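Local coordinates for protein alpha-1,2-mannosidase (Trichoderma reesei, PDB 1HCU) that probably trims alpha-1,2-linked mannose residues from high-mannose N-glycans, as a calcium-dependent glycoside hydrolase of family 47, at residues A21-S26 against D63-M68; V146-P151 against A198-K203; Y250-Y255 against D267-G272; G374-S377 against F381-T384. One frame throughout, in Å; residues are numbered along the deposited sequence.

Contact 1 (A21-S26 against D63-M68)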
loop_
_atom_site.group_PDB
_atom_site.type_symbol
_atom_site.label_atom_id
_atom_site.label_comp_id
_atom_site.label_asym_id
_atom_site.label_seq_id
_atom_site.Cartn_x
_atom_site.Cartn_y
_atom_site.Cartn_z
ATOM N N ALA A 21 -11.033 14.821 11.520
ATOM C CA ALA A 21 -12.422 14.629 11.932
ATOM C C ALA A 21 -13.008 13.341 11.335
ATOM O O ALA A 21 -13.773 12.638 12.003
ATOM C CB ALA A 21 -13.268 15.845 11.514
ATOM N N ALA A 22 -12.661 13.036 10.085
ATOM C CA ALA A 22 -13.142 11.809 9.439
ATOM C C ALA A 22 -12.547 10.587 10.134
ATOM O O ALA A 22 -13.203 9.545 10.262
ATOM C CB ALA A 22 -12.769 11.796 7.958
ATOM N N PHE A 23 -11.302 10.715 10.582
ATOM C CA PHE A 23 -10.644 9.622 11.283
ATOM C C PHE A 23 -11.329 9.420 12.639
ATOM O O PHE A 23 -11.633 8.289 13.021
ATOM C CB PHE A 23 -9.145 9.930 11.457
ATOM C CG PHE A 23 -8.377 8.853 12.182
ATOM C CD1 PHE A 23 -8.382 8.792 13.575
ATOM C CD2 PHE A 23 -7.664 7.888 11.471
ATOM C CE1 PHE A 23 -7.692 7.789 14.252
ATOM C CE2 PHE A 23 -6.968 6.874 12.140
ATOM C CZ PHE A 23 -6.981 6.825 13.536
ATOM N N GLN A 24 -11.587 10.520 13.347
ATOM C CA GLN A 24 -12.243 10.467 14.656
ATOM C C GLN A 24 -13.574 9.707 14.582
ATOM O O GLN A 24 -13.836 8.799 15.378
ATOM C CB GLN A 24 -12.491 11.894 15.174
ATOM C CG GLN A 24 -13.065 11.960 16.590
ATOM C CD GLN A 24 -12.055 11.572 17.650
ATOM O OE1 GLN A 24 -12.393 10.912 18.626
ATOM N NE2 GLN A 24 -10.812 11.987 17.467
ATOM N N THR A 25 -14.402 10.088 13.610
ATOM C CA THR A 25 -15.702 9.462 13.390
ATOM C C THR A 25 -15.537 7.952 13.138
ATOM O O THR A 25 -16.161 7.114 13.809
ATOM C CB THR A 25 -16.401 10.127 12.183
ATOM O OG1 THR A 25 -16.592 11.521 12.462
ATOM C CG2 THR A 25 -17.738 9.480 11.901
ATOM N N SER A 26 -14.686 7.619 12.172
ATOM C CA SER A 26 -14.401 6.233 11.817
ATOM C C SER A 26 -13.957 5.435 13.053
ATOM O O SER A 26 -14.409 4.308 13.273
ATOM C CB SER A 26 -13.308 6.196 10.744
ATOM O OG SER A 26 -13.676 6.999 9.630
ATOM N N ASP A 63 -0.665 4.095 14.251
ATOM C CA ASP A 63 0.296 5.126 13.905
ATOM C C ASP A 63 -0.349 6.369 13.303
ATOM O O ASP A 63 0.159 7.478 13.466
ATOM C CB ASP A 63 1.389 4.573 12.979
ATOM C CG ASP A 63 0.860 4.117 11.636
ATOM O OD1 ASP A 63 1.703 3.728 10.802
ATOM O OD2 ASP A 63 -0.371 4.139 11.408
ATOM N N THR A 64 -1.472 6.195 12.617
ATOM C CA THR A 64 -2.150 7.343 12.045
ATOM C C THR A 64 -2.612 8.208 13.216
ATOM O O THR A 64 -2.489 9.432 13.183
ATOM C CB THR A 64 -3.362 6.917 11.188
ATOM O OG1 THR A 64 -2.910 6.109 10.091
ATOM C CG2 THR A 64 -4.084 8.140 10.638
ATOM N N ALA A 65 -3.116 7.559 14.267
ATOM C CA ALA A 65 -3.588 8.256 15.464
ATOM C C ALA A 65 -2.438 8.984 16.146
ATOM O O ALA A 65 -2.632 10.033 16.754
ATOM C CB ALA A 65 -4.220 7.260 16.435
ATOM N N ILE A 66 -1.240 8.420 16.057
ATOM C CA ILE A 66 -0.071 9.039 16.673
ATOM C C ILE A 66 0.317 10.324 15.940
ATOM O O ILE A 66 0.568 11.344 16.570
ATOM C CB ILE A 66 1.142 8.075 16.667
ATOM C CG1 ILE A 66 0.906 6.935 17.650
ATOM C CG2 ILE A 66 2.412 8.824 17.037
ATOM C CD1 ILE A 66 1.953 5.855 17.575
ATOM N N LEU A 67 0.351 10.269 14.611
ATOM C CA LEU A 67 0.725 11.432 13.797
ATOM C C LEU A 67 -0.298 12.562 13.886
ATOM O O LEU A 67 0.024 13.720 13.616
ATOM C CB LEU A 67 0.901 11.017 12.330
ATOM C CG LEU A 67 1.924 9.913 12.045
ATOM C CD1 LEU A 67 1.914 9.568 10.562
ATOM C CD2 LEU A 67 3.309 10.374 12.473
ATOM N N MET A 68 -1.528 12.218 14.257
ATOM C CA MET A 68 -2.593 13.200 14.378
ATOM C C MET A 68 -2.660 13.793 15.780
ATOM O O MET A 68 -3.417 14.725 16.029
ATOM C CB MET A 68 -3.943 12.567 14.035
ATOM C CG MET A 68 -4.108 12.213 12.567
ATOM S SD MET A 68 -5.640 11.313 12.261
ATOM C CE MET A 68 -5.916 11.657 10.518
#

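Contact 2 (V146-P151 against A198-K203)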
loop_
_atom_site.group_PDB
_atom_site.type_symbol
_atom_site.label_atom_id
_atom_site.label_comp_id
_atom_site.label_asym_id
_atom_site.label_seq_id
_atom_site.Cartn_x
_atom_site.Cartn_y
_atom_site.Cartn_z
ATOM N N VAL A 146 7.732 -19.745 9.903
ATOM C CA VAL A 146 7.611 -21.126 9.415
ATOM C C VAL A 146 7.366 -21.110 7.900
ATOM O O VAL A 146 7.576 -22.107 7.206
ATOM C CB VAL A 146 6.450 -21.901 10.139
ATOM C CG1 VAL A 146 5.079 -21.461 9.612
ATOM C CG2 VAL A 146 6.643 -23.400 9.974
ATOM N N ALA A 147 6.936 -19.957 7.401
ATOM C CA ALA A 147 6.668 -19.758 5.984
ATOM C C ALA A 147 7.924 -19.963 5.133
ATOM O O ALA A 147 7.840 -20.367 3.969
ATOM C CB ALA A 147 6.125 -18.350 5.760
ATOM N N PHE A 148 9.086 -19.677 5.715
ATOM C CA PHE A 148 10.343 -19.821 5.000
ATOM C C PHE A 148 10.965 -21.205 5.061
ATOM O O PHE A 148 12.090 -21.390 4.587
ATOM C CB PHE A 148 11.369 -18.812 5.508
ATOM C CG PHE A 148 10.917 -17.389 5.407
ATOM C CD1 PHE A 148 10.225 -16.789 6.455
ATOM C CD2 PHE A 148 11.173 -16.649 4.259
ATOM C CE1 PHE A 148 9.800 -15.477 6.360
ATOM C CE2 PHE A 148 10.750 -15.334 4.155
ATOM C CZ PHE A 148 10.061 -14.746 5.210
ATOM N N THR A 149 10.253 -22.173 5.635
ATOM C CA THR A 149 10.789 -23.531 5.741
ATOM C C THR A 149 10.546 -24.358 4.479
ATOM O O THR A 149 10.252 -25.556 4.548
ATOM C CB THR A 149 10.212 -24.306 6.969
ATOM O OG1 THR A 149 8.781 -24.345 6.902
ATOM C CG2 THR A 149 10.660 -23.663 8.271
ATOM N N THR A 150 10.655 -23.710 3.325
ATOM C CA THR A 150 10.481 -24.390 2.049
ATOM C C THR A 150 11.876 -24.834 1.601
ATOM O O THR A 150 12.876 -24.343 2.107
ATOM C CB THR A 150 9.918 -23.444 0.982
ATOM O OG1 THR A 150 10.795 -22.318 0.842
ATOM C CG2 THR A 150 8.527 -22.962 1.371
ATOM N N PRO A 151 11.953 -25.760 0.634
ATOM C CA PRO A 151 13.242 -26.254 0.134
ATOM C C PRO A 151 14.157 -25.150 -0.403
ATOM O O PRO A 151 15.377 -25.212 -0.228
ATOM C CB PRO A 151 12.830 -27.247 -0.960
ATOM C CG PRO A 151 11.519 -27.761 -0.467
ATOM C CD PRO A 151 10.834 -26.497 0.016
ATOM N N ALA A 198 15.834 -10.929 9.048
ATOM C CA ALA A 198 16.330 -10.341 7.806
ATOM C C ALA A 198 16.876 -11.409 6.850
ATOM O O ALA A 198 16.618 -11.366 5.637
ATOM C CB ALA A 198 17.417 -9.318 8.114
ATOM N N GLN A 199 17.621 -12.368 7.400
ATOM C CA GLN A 199 18.210 -13.443 6.608
ATOM C C GLN A 199 17.159 -14.222 5.823
ATOM O O GLN A 199 17.333 -14.519 4.642
ATOM C CB GLN A 199 18.987 -14.404 7.520
ATOM C CG GLN A 199 20.310 -13.831 8.008
ATOM C CD GLN A 199 20.927 -14.626 9.157
ATOM O OE1 GLN A 199 22.052 -14.347 9.579
ATOM N NE2 GLN A 199 20.190 -15.611 9.672
ATOM N N LEU A 200 16.066 -14.546 6.499
ATOM C CA LEU A 200 14.974 -15.286 5.900
ATOM C C LEU A 200 14.306 -14.520 4.767
ATOM O O LEU A 200 14.141 -15.043 3.667
ATOM C CB LEU A 200 13.941 -15.625 6.977
ATOM C CG LEU A 200 13.928 -17.037 7.578
ATOM C CD1 LEU A 200 15.258 -17.747 7.349
ATOM C CD2 LEU A 200 13.582 -16.941 9.057
ATOM N N ALA A 201 13.922 -13.282 5.037
ATOM C CA ALA A 201 13.246 -12.462 4.041
ATOM C C ALA A 201 14.119 -12.191 2.823
ATOM O O ALA A 201 13.663 -12.275 1.677
ATOM C CB ALA A 201 12.811 -11.140 4.668
ATOM N N GLN A 202 15.375 -11.857 3.085
ATOM C CA GLN A 202 16.330 -11.555 2.030
ATOM C C GLN A 202 16.674 -12.750 1.154
ATOM O O GLN A 202 16.982 -12.590 -0.031
ATOM C CB GLN A 202 17.592 -10.963 2.650
ATOM C CG GLN A 202 17.316 -9.607 3.270
ATOM C CD GLN A 202 18.515 -9.017 3.959
ATOM O OE1 GLN A 202 18.391 -8.066 4.724
ATOM N NE2 GLN A 202 19.685 -9.572 3.694
ATOM N N LYS A 203 16.621 -13.945 1.730
ATOM C CA LYS A 203 16.920 -15.141 0.959
ATOM C C LYS A 203 15.795 -15.355 -0.037
ATOM O O LYS A 203 16.035 -15.609 -1.217
ATOM C CB LYS A 203 17.052 -16.370 1.869
ATOM C CG LYS A 203 17.351 -17.663 1.103
ATOM C CD LYS A 203 17.789 -18.796 2.029
ATOM C CE LYS A 203 18.291 -19.994 1.232
ATOM N NZ LYS A 203 18.737 -21.117 2.115
HETATM O O HOH W 1 17.154 -23.212 1.543
#

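Contact 3 (Y250-Y255 against D267-G272)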
loop_
_atom_site.group_PDB
_atom_site.type_symbol
_atom_site.label_atom_id
_atom_site.label_comp_id
_atom_site.label_asym_id
_atom_site.label_seq_id
_atom_site.Cartn_x
_atom_site.Cartn_y
_atom_site.Cartn_z
ATOM N N TYR A 250 9.134 -2.046 -2.887
ATOM C CA TYR A 250 10.109 -2.290 -1.828
ATOM C C TYR A 250 11.560 -2.288 -2.292
ATOM O O TYR A 250 12.473 -2.119 -1.487
ATOM C CB TYR A 250 9.798 -3.602 -1.091
ATOM C CG TYR A 250 8.785 -3.460 0.037
ATOM C CD1 TYR A 250 8.491 -4.539 0.883
ATOM C CD2 TYR A 250 8.092 -2.269 0.237
ATOM C CE1 TYR A 250 7.523 -4.430 1.894
ATOM C CE2 TYR A 250 7.123 -2.151 1.247
ATOM C CZ TYR A 250 6.840 -3.230 2.063
ATOM O OH TYR A 250 5.850 -3.110 3.008
ATOM N N LEU A 251 11.772 -2.465 -3.589
ATOM C CA LEU A 251 13.115 -2.459 -4.138
ATOM C C LEU A 251 13.792 -1.113 -3.872
ATOM O O LEU A 251 14.902 -1.058 -3.331
ATOM C CB LEU A 251 13.058 -2.722 -5.637
ATOM C CG LEU A 251 13.653 -4.009 -6.220
ATOM C CD1 LEU A 251 13.475 -5.203 -5.325
ATOM C CD2 LEU A 251 12.984 -4.234 -7.557
ATOM N N ILE A 252 13.120 -0.027 -4.241
ATOM C CA ILE A 252 13.682 1.300 -4.029
ATOM C C ILE A 252 13.563 1.711 -2.559
ATOM O O ILE A 252 14.398 2.464 -2.051
ATOM C CB ILE A 252 12.977 2.352 -4.923
ATOM C CG1 ILE A 252 13.694 3.704 -4.831
ATOM C CG2 ILE A 252 11.527 2.488 -4.510
ATOM C CD1 ILE A 252 15.110 3.693 -5.362
ATOM N N LYS A 253 12.543 1.211 -1.866
ATOM C CA LYS A 253 12.378 1.572 -0.462
ATOM C C LYS A 253 13.464 0.981 0.432
ATOM O O LYS A 253 13.816 1.568 1.456
ATOM C CB LYS A 253 10.980 1.192 0.037
ATOM C CG LYS A 253 9.904 2.145 -0.483
ATOM C CD LYS A 253 8.551 1.921 0.175
ATOM C CE LYS A 253 7.535 2.957 -0.298
ATOM N NZ LYS A 253 6.203 2.763 0.361
ATOM N N MET A 254 14.000 -0.169 0.037
ATOM C CA MET A 254 15.072 -0.813 0.784
ATOM C C MET A 254 16.324 0.034 0.610
ATOM O O MET A 254 17.171 0.107 1.506
ATOM C CB MET A 254 15.337 -2.232 0.254
ATOM C CG MET A 254 14.308 -3.271 0.669
ATOM S SD MET A 254 13.926 -3.173 2.451
ATOM C CE MET A 254 15.382 -3.903 3.159
ATOM N N TYR A 255 16.438 0.684 -0.547
ATOM C CA TYR A 255 17.594 1.536 -0.821
ATOM C C TYR A 255 17.571 2.756 0.089
ATOM O O TYR A 255 18.621 3.296 0.439
ATOM C CB TYR A 255 17.597 1.985 -2.282
ATOM C CG TYR A 255 18.756 2.884 -2.654
ATOM C CD1 TYR A 255 20.068 2.399 -2.700
ATOM C CD2 TYR A 255 18.537 4.215 -2.997
ATOM C CE1 TYR A 255 21.131 3.225 -3.088
ATOM C CE2 TYR A 255 19.586 5.045 -3.384
ATOM C CZ TYR A 255 20.874 4.550 -3.430
ATOM O OH TYR A 255 21.890 5.398 -3.829
ATOM N N ASP A 267 19.510 -1.062 -8.137
ATOM C CA ASP A 267 19.796 -1.351 -9.543
ATOM C C ASP A 267 18.661 -2.134 -10.199
ATOM O O ASP A 267 18.311 -1.871 -11.348
ATOM C CB ASP A 267 21.112 -2.130 -9.693
ATOM C CG ASP A 267 22.349 -1.251 -9.511
ATOM O OD1 ASP A 267 22.210 -0.007 -9.447
ATOM O OD2 ASP A 267 23.467 -1.814 -9.443
ATOM N N ARG A 268 18.084 -3.094 -9.478
ATOM C CA ARG A 268 16.986 -3.879 -10.044
ATOM C C ARG A 268 15.749 -2.999 -10.279
ATOM O O ARG A 268 14.967 -3.243 -11.205
ATOM C CB ARG A 268 16.643 -5.069 -9.132
ATOM C CG ARG A 268 17.775 -6.089 -8.988
ATOM C CD ARG A 268 18.221 -6.653 -10.343
ATOM N NE ARG A 268 17.125 -7.290 -11.062
ATOM C CZ ARG A 268 17.241 -7.892 -12.243
ATOM N NH1 ARG A 268 18.417 -7.945 -12.859
ATOM N NH2 ARG A 268 16.172 -8.444 -12.808
ATOM N N TRP A 269 15.589 -1.977 -9.441
ATOM C CA TRP A 269 14.475 -1.037 -9.554
ATOM C C TRP A 269 14.643 -0.170 -10.811
ATOM O O TRP A 269 13.693 0.034 -11.575
ATOM C CB TRP A 269 14.436 -0.113 -8.326
ATOM C CG TRP A 269 13.238 0.798 -8.297
ATOM C CD1 TRP A 269 11.994 0.489 -7.842
ATOM C CD2 TRP A 269 13.153 2.125 -8.830
ATOM N NE1 TRP A 269 11.131 1.533 -8.065
ATOM C CE2 TRP A 269 11.814 2.553 -8.671
ATOM C CE3 TRP A 269 14.075 2.994 -9.430
ATOM C CZ2 TRP A 269 11.368 3.814 -9.093
ATOM C CZ3 TRP A 269 13.628 4.254 -9.851
ATOM C CH2 TRP A 269 12.287 4.647 -9.679
ATOM N N VAL A 270 15.862 0.332 -11.013
ATOM C CA VAL A 270 16.167 1.182 -12.156
ATOM C C VAL A 270 15.859 0.487 -13.476
ATOM O O VAL A 270 15.348 1.119 -14.401
ATOM C CB VAL A 270 17.656 1.653 -12.147
ATOM C CG1 VAL A 270 17.978 2.412 -13.432
ATOM C CG2 VAL A 270 17.904 2.578 -10.943
ATOM N N LEU A 271 16.165 -0.806 -13.559
ATOM C CA LEU A 271 15.888 -1.575 -14.770
ATOM C C LEU A 271 14.374 -1.623 -14.937
ATOM O O LEU A 271 13.841 -1.357 -16.009
ATOM C CB LEU A 271 16.419 -3.005 -14.640
ATOM C CG LEU A 271 17.898 -3.300 -14.878
ATOM C CD1 LEU A 271 18.181 -4.735 -14.476
ATOM C CD2 LEU A 271 18.250 -3.080 -16.345
ATOM N N GLY A 272 13.691 -1.987 -13.856
ATOM C CA GLY A 272 12.244 -2.044 -13.886
ATOM C C GLY A 272 11.692 -0.698 -14.324
ATOM O O GLY A 272 10.969 -0.618 -15.315
#

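Contact 4 (G374-S377 against F381-T384)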
loop_
_atom_site.group_PDB
_atom_site.type_symbol
_atom_site.label_atom_id
_atom_site.label_comp_id
_atom_site.label_asym_id
_atom_site.label_seq_id
_atom_site.Cartn_x
_atom_site.Cartn_y
_atom_site.Cartn_z
ATOM N N GLY A 374 -19.547 7.130 -25.466
ATOM C CA GLY A 374 -19.302 8.560 -25.396
ATOM C C GLY A 374 -18.379 8.927 -24.249
ATOM O O GLY A 374 -17.550 9.830 -24.380
ATOM N N PHE A 375 -18.508 8.225 -23.123
ATOM C CA PHE A 375 -17.664 8.527 -21.975
ATOM C C PHE A 375 -16.184 8.365 -22.332
ATOM O O PHE A 375 -15.373 9.225 -22.009
ATOM C CB PHE A 375 -18.044 7.648 -20.768
ATOM C CG PHE A 375 -17.207 7.909 -19.546
ATOM C CD1 PHE A 375 -16.072 7.155 -19.297
ATOM C CD2 PHE A 375 -17.522 8.949 -18.676
ATOM C CE1 PHE A 375 -15.246 7.427 -18.202
ATOM C CE2 PHE A 375 -16.704 9.235 -17.575
ATOM C CZ PHE A 375 -15.559 8.468 -17.339
ATOM N N TYR A 376 -15.834 7.285 -23.023
ATOM C CA TYR A 376 -14.440 7.057 -23.402
ATOM C C TYR A 376 -13.891 8.159 -24.311
ATOM O O TYR A 376 -12.754 8.577 -24.162
ATOM C CB TYR A 376 -14.277 5.693 -24.098
ATOM C CG TYR A 376 -12.870 5.436 -24.619
ATOM C CD1 TYR A 376 -11.763 5.445 -23.756
ATOM C CD2 TYR A 376 -12.642 5.196 -25.980
ATOM C CE1 TYR A 376 -10.460 5.223 -24.247
ATOM C CE2 TYR A 376 -11.357 4.972 -26.478
ATOM C CZ TYR A 376 -10.275 4.990 -25.613
ATOM O OH TYR A 376 -9.009 4.807 -26.124
ATOM N N SER A 377 -14.701 8.626 -25.254
ATOM C CA SER A 377 -14.262 9.667 -26.170
ATOM C C SER A 377 -13.701 10.900 -25.474
ATOM O O SER A 377 -12.675 11.427 -25.888
ATOM C CB SER A 377 -15.413 10.079 -27.095
ATOM O OG SER A 377 -15.720 9.032 -28.001
ATOM N N PHE A 381 -10.916 6.680 -21.012
ATOM C CA PHE A 381 -10.916 5.341 -20.422
ATOM C C PHE A 381 -12.349 4.896 -20.164
ATOM O O PHE A 381 -13.269 5.710 -20.184
ATOM C CB PHE A 381 -10.132 5.355 -19.094
ATOM C CG PHE A 381 -10.844 6.079 -17.961
ATOM C CD1 PHE A 381 -11.683 5.386 -17.089
ATOM C CD2 PHE A 381 -10.685 7.452 -17.781
ATOM C CE1 PHE A 381 -12.358 6.052 -16.048
ATOM C CE2 PHE A 381 -11.349 8.127 -16.754
ATOM C CZ PHE A 381 -12.190 7.427 -15.882
ATOM N N TRP A 382 -12.553 3.601 -19.964
ATOM C CA TRP A 382 -13.880 3.124 -19.611
ATOM C C TRP A 382 -13.719 2.238 -18.384
ATOM O O TRP A 382 -12.636 1.708 -18.123
ATOM C CB TRP A 382 -14.560 2.391 -20.773
ATOM C CG TRP A 382 -13.939 1.133 -21.216
ATOM C CD1 TRP A 382 -14.157 -0.115 -20.711
ATOM C CD2 TRP A 382 -13.044 0.973 -22.318
ATOM N NE1 TRP A 382 -13.460 -1.048 -21.437
ATOM C CE2 TRP A 382 -12.766 -0.411 -22.431
ATOM C CE3 TRP A 382 -12.452 1.864 -23.226
ATOM C CZ2 TRP A 382 -11.921 -0.929 -23.415
ATOM C CZ3 TRP A 382 -11.612 1.353 -24.207
ATOM C CH2 TRP A 382 -11.353 -0.035 -24.294
ATOM N N VAL A 383 -14.789 2.105 -17.615
ATOM C CA VAL A 383 -14.761 1.327 -16.384
ATOM C C VAL A 383 -15.047 -0.145 -16.590
ATOM O O VAL A 383 -15.980 -0.508 -17.299
ATOM C CB VAL A 383 -15.791 1.867 -15.371
ATOM C CG1 VAL A 383 -15.618 1.173 -14.026
ATOM C CG2 VAL A 383 -15.640 3.372 -15.235
ATOM N N THR A 384 -14.241 -0.983 -15.945
ATOM C CA THR A 384 -14.397 -2.430 -16.018
ATOM C C THR A 384 -14.796 -2.962 -14.634
ATOM O O THR A 384 -15.436 -4.007 -14.519
ATOM C CB THR A 384 -13.082 -3.119 -16.473
ATOM O OG1 THR A 384 -12.018 -2.747 -15.595
ATOM C CG2 THR A 384 -12.715 -2.708 -17.902
#

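Contact 1 (A21-S26 against D63-M68)
Phe23 and Ala65 mark the closest approach of two helical backbones, with 8.3 Å from the CA of Phe23 to the CA of Ala65. Segment 21-26 belongs to the long helix 13-33 and segment 63-68 lies on helix 56-67, and at this separation the ring of Phe23 reaches across to the other helix, where Thr64, Ala65 and Met68 receive it. Its CG stands anti to the backbone N (chi1 180°), which carries the ring out across the gap. Met68 comes over one face: its chain is extended beyond CG, and SD lies 4.1 Å from the centroid of the Phe23 ring, 26° off the normal and displaced toward the CB end, where SD of Met68 is 3.7 Å from CG of Phe23. This is a Met-aromatic contact, and the terminal methyl runs on past the ring to touch CB of Phe23 with CE at 3.8 Å. Farther out along the ring, the methyl of Thr64 meets it obliquely, CG2 being 3.5 Å from CE2 of Phe23, while the CB of Ala65 touches CZ of Phe23 at 4.0 Å. Thr64 divides its two branches: CG2 is given to the ring, and OG1 bonds to the carbonyl oxygen of Phe454 and to Lys459. Helix 451-465 also packs on this ring, with Phe454 edge-to-face against Phe23. Between the two segments, this buried contact in the (alpha/alpha)7 barrel of family 47 is apolar, resting on dispersion and sulfur-aromatic attraction; a directional tie comes from just outside, where Lys20 NZ bonds to Met68 O.

Contact 2 (V146-P151 against A198-K203)
The phenyl ring of Phe148 lies against Leu200, whose CB stands over the centre of one face, 3.9 Å from the centroid and 12° off the ring normal, a CH-pi contact. The branch carbon of Leu200 sits nearer the root of the ring, its CG 3.7 Å from CG of Phe148. Farther out, the ring passes beside the helix backbone: CD2 of Phe148 is 3.4 Å from the carbonyl oxygen of Leu200, and CA of Ala201 approaches CE2 obliquely. With CG beside its backbone N (chi1 -57°), Phe148 is directed at the helix. Trp185 meets the same ring edge-to-face, and Pro155 and Leu181 also touch Phe148. At the outer end of the contact the chemistry turns polar, where one water donates to the carbonyl oxygen of Pro151 and accepts from NZ of Lys203 at 2.7 Å. The short 3-10 turn carrying Phe148 is finished by Thr149, whose OG1 bonds to the carbonyl oxygen of Val146 at 2.6 Å, in the carbonyl plane. This is aromatic docking of the turn after helix 127-144 onto helix 196-209, a loop-on-helix contact in the outer part of the (alpha/alpha)7 barrel of family 47.

Contact 3 (Y250-Y255 against D267-G272)
Leu251 and Ile252 present neighbouring side chains to the indole of Trp269, one at its edge and one over its face. The two helices, 245-257 and 263-280, follow each other in the chain and form an alpha-alpha hairpin within the (alpha/alpha)7 barrel of family 47. The axes of the two short segments pass 8.6 Å apart and run at 141°, nearer antiparallel than perpendicular. Trp269 carries the contact: with CG anti to the backbone N (chi1 -174°), the indole is sent across to helix 245-257. Ile252 lies on its five-membered ring, CB standing 3.6 Å from the centroid and only 9° off the normal, a CH-pi contact over the pyrrole part. Leu251 instead comes up near the indole plane, and its CB meets CB of Trp269 at 4.0 Å. The end of Leu251 reaches back along helix 263-280, CD2 lying 3.9 Å from the backbone N of Trp269 and 4.1 Å from CB of Arg268. Only the base of Arg268 is used here. Its chain bends away at chi2 and chi3, and NH2 forms a salt bridge with Glu216, while CD1 of Leu271 lies 3.6 Å above one face of the guanidinium plane. Tyr328 packs edge-to-face on the indole of Trp269, and the side chain of Asp245, probably an active-site residue at the start of helix 245-257, is about 11 Å from that of Trp269. CG2 of Ile252 lies over the same indole face as CB, 3.7 Å from NE1 of Trp269.

Contact 4 (G374-S377 against F381-T384)
Tyr376 and Phe381 bring the backbones within 4.9 Å, CA to CA, where the chain leaves the short helix 373-379 and enters strand 382-383. This is a tight helix-to-strand connection, and the strand it feeds pairs antiparallel with strand 354-356 in the sheet. Two T-shaped aromatic pairs span the turn, and they are built in opposite senses. In the first, the helix supplies the edge: Phe375 points its rim at one face of Phe381, the centroids 5.3 Å apart and the planes at 88°. In the second the strand supplies it, the benzo edge of Trp382 meeting a face of Tyr376 with CE3 3.7 Å from CD1 of Tyr376. Phe381 and Trp382 both place CG between backbone N and carbonyl carbon (chi1 71° and 65°), which brings each ring back to the helix, one to Phe375 and the other to Tyr376. The backbone of Phe381 touches both helix rings at their edges, its N beside CD1 of Tyr376. At its far end Tyr376 is anchored through OH, bonded to Ser285 OG and Val358 N. Phe355 adds another edge-to-face partner for Phe381, whose side chain is about 10 Å from that of Glu353, a probable proton donor. Near the plane of the other helix ring, the carbonyl O of Phe381 lies 3.3 Å from CD1 of Phe375.

All four contacts are buried and led by aromatic rings, but they join different elements. Contacts 1 and 3 pack helix on helix, one through sulfur over a phenyl ring and the other through aliphatic carbons on an indole; they lie on opposite sides of the chain's centre. Contact 2 sets a loop on a helix farther out, and it alone has a water bridge between its segments. Helix 196-209 ties contacts 2 and 3 together, since its Leu209 touches both Leu251 and Arg268; the nearest atoms of the two contacts are about 5 Å apart. Contact 4, farthest from the centre, joins helix to sheet, with ring against ring.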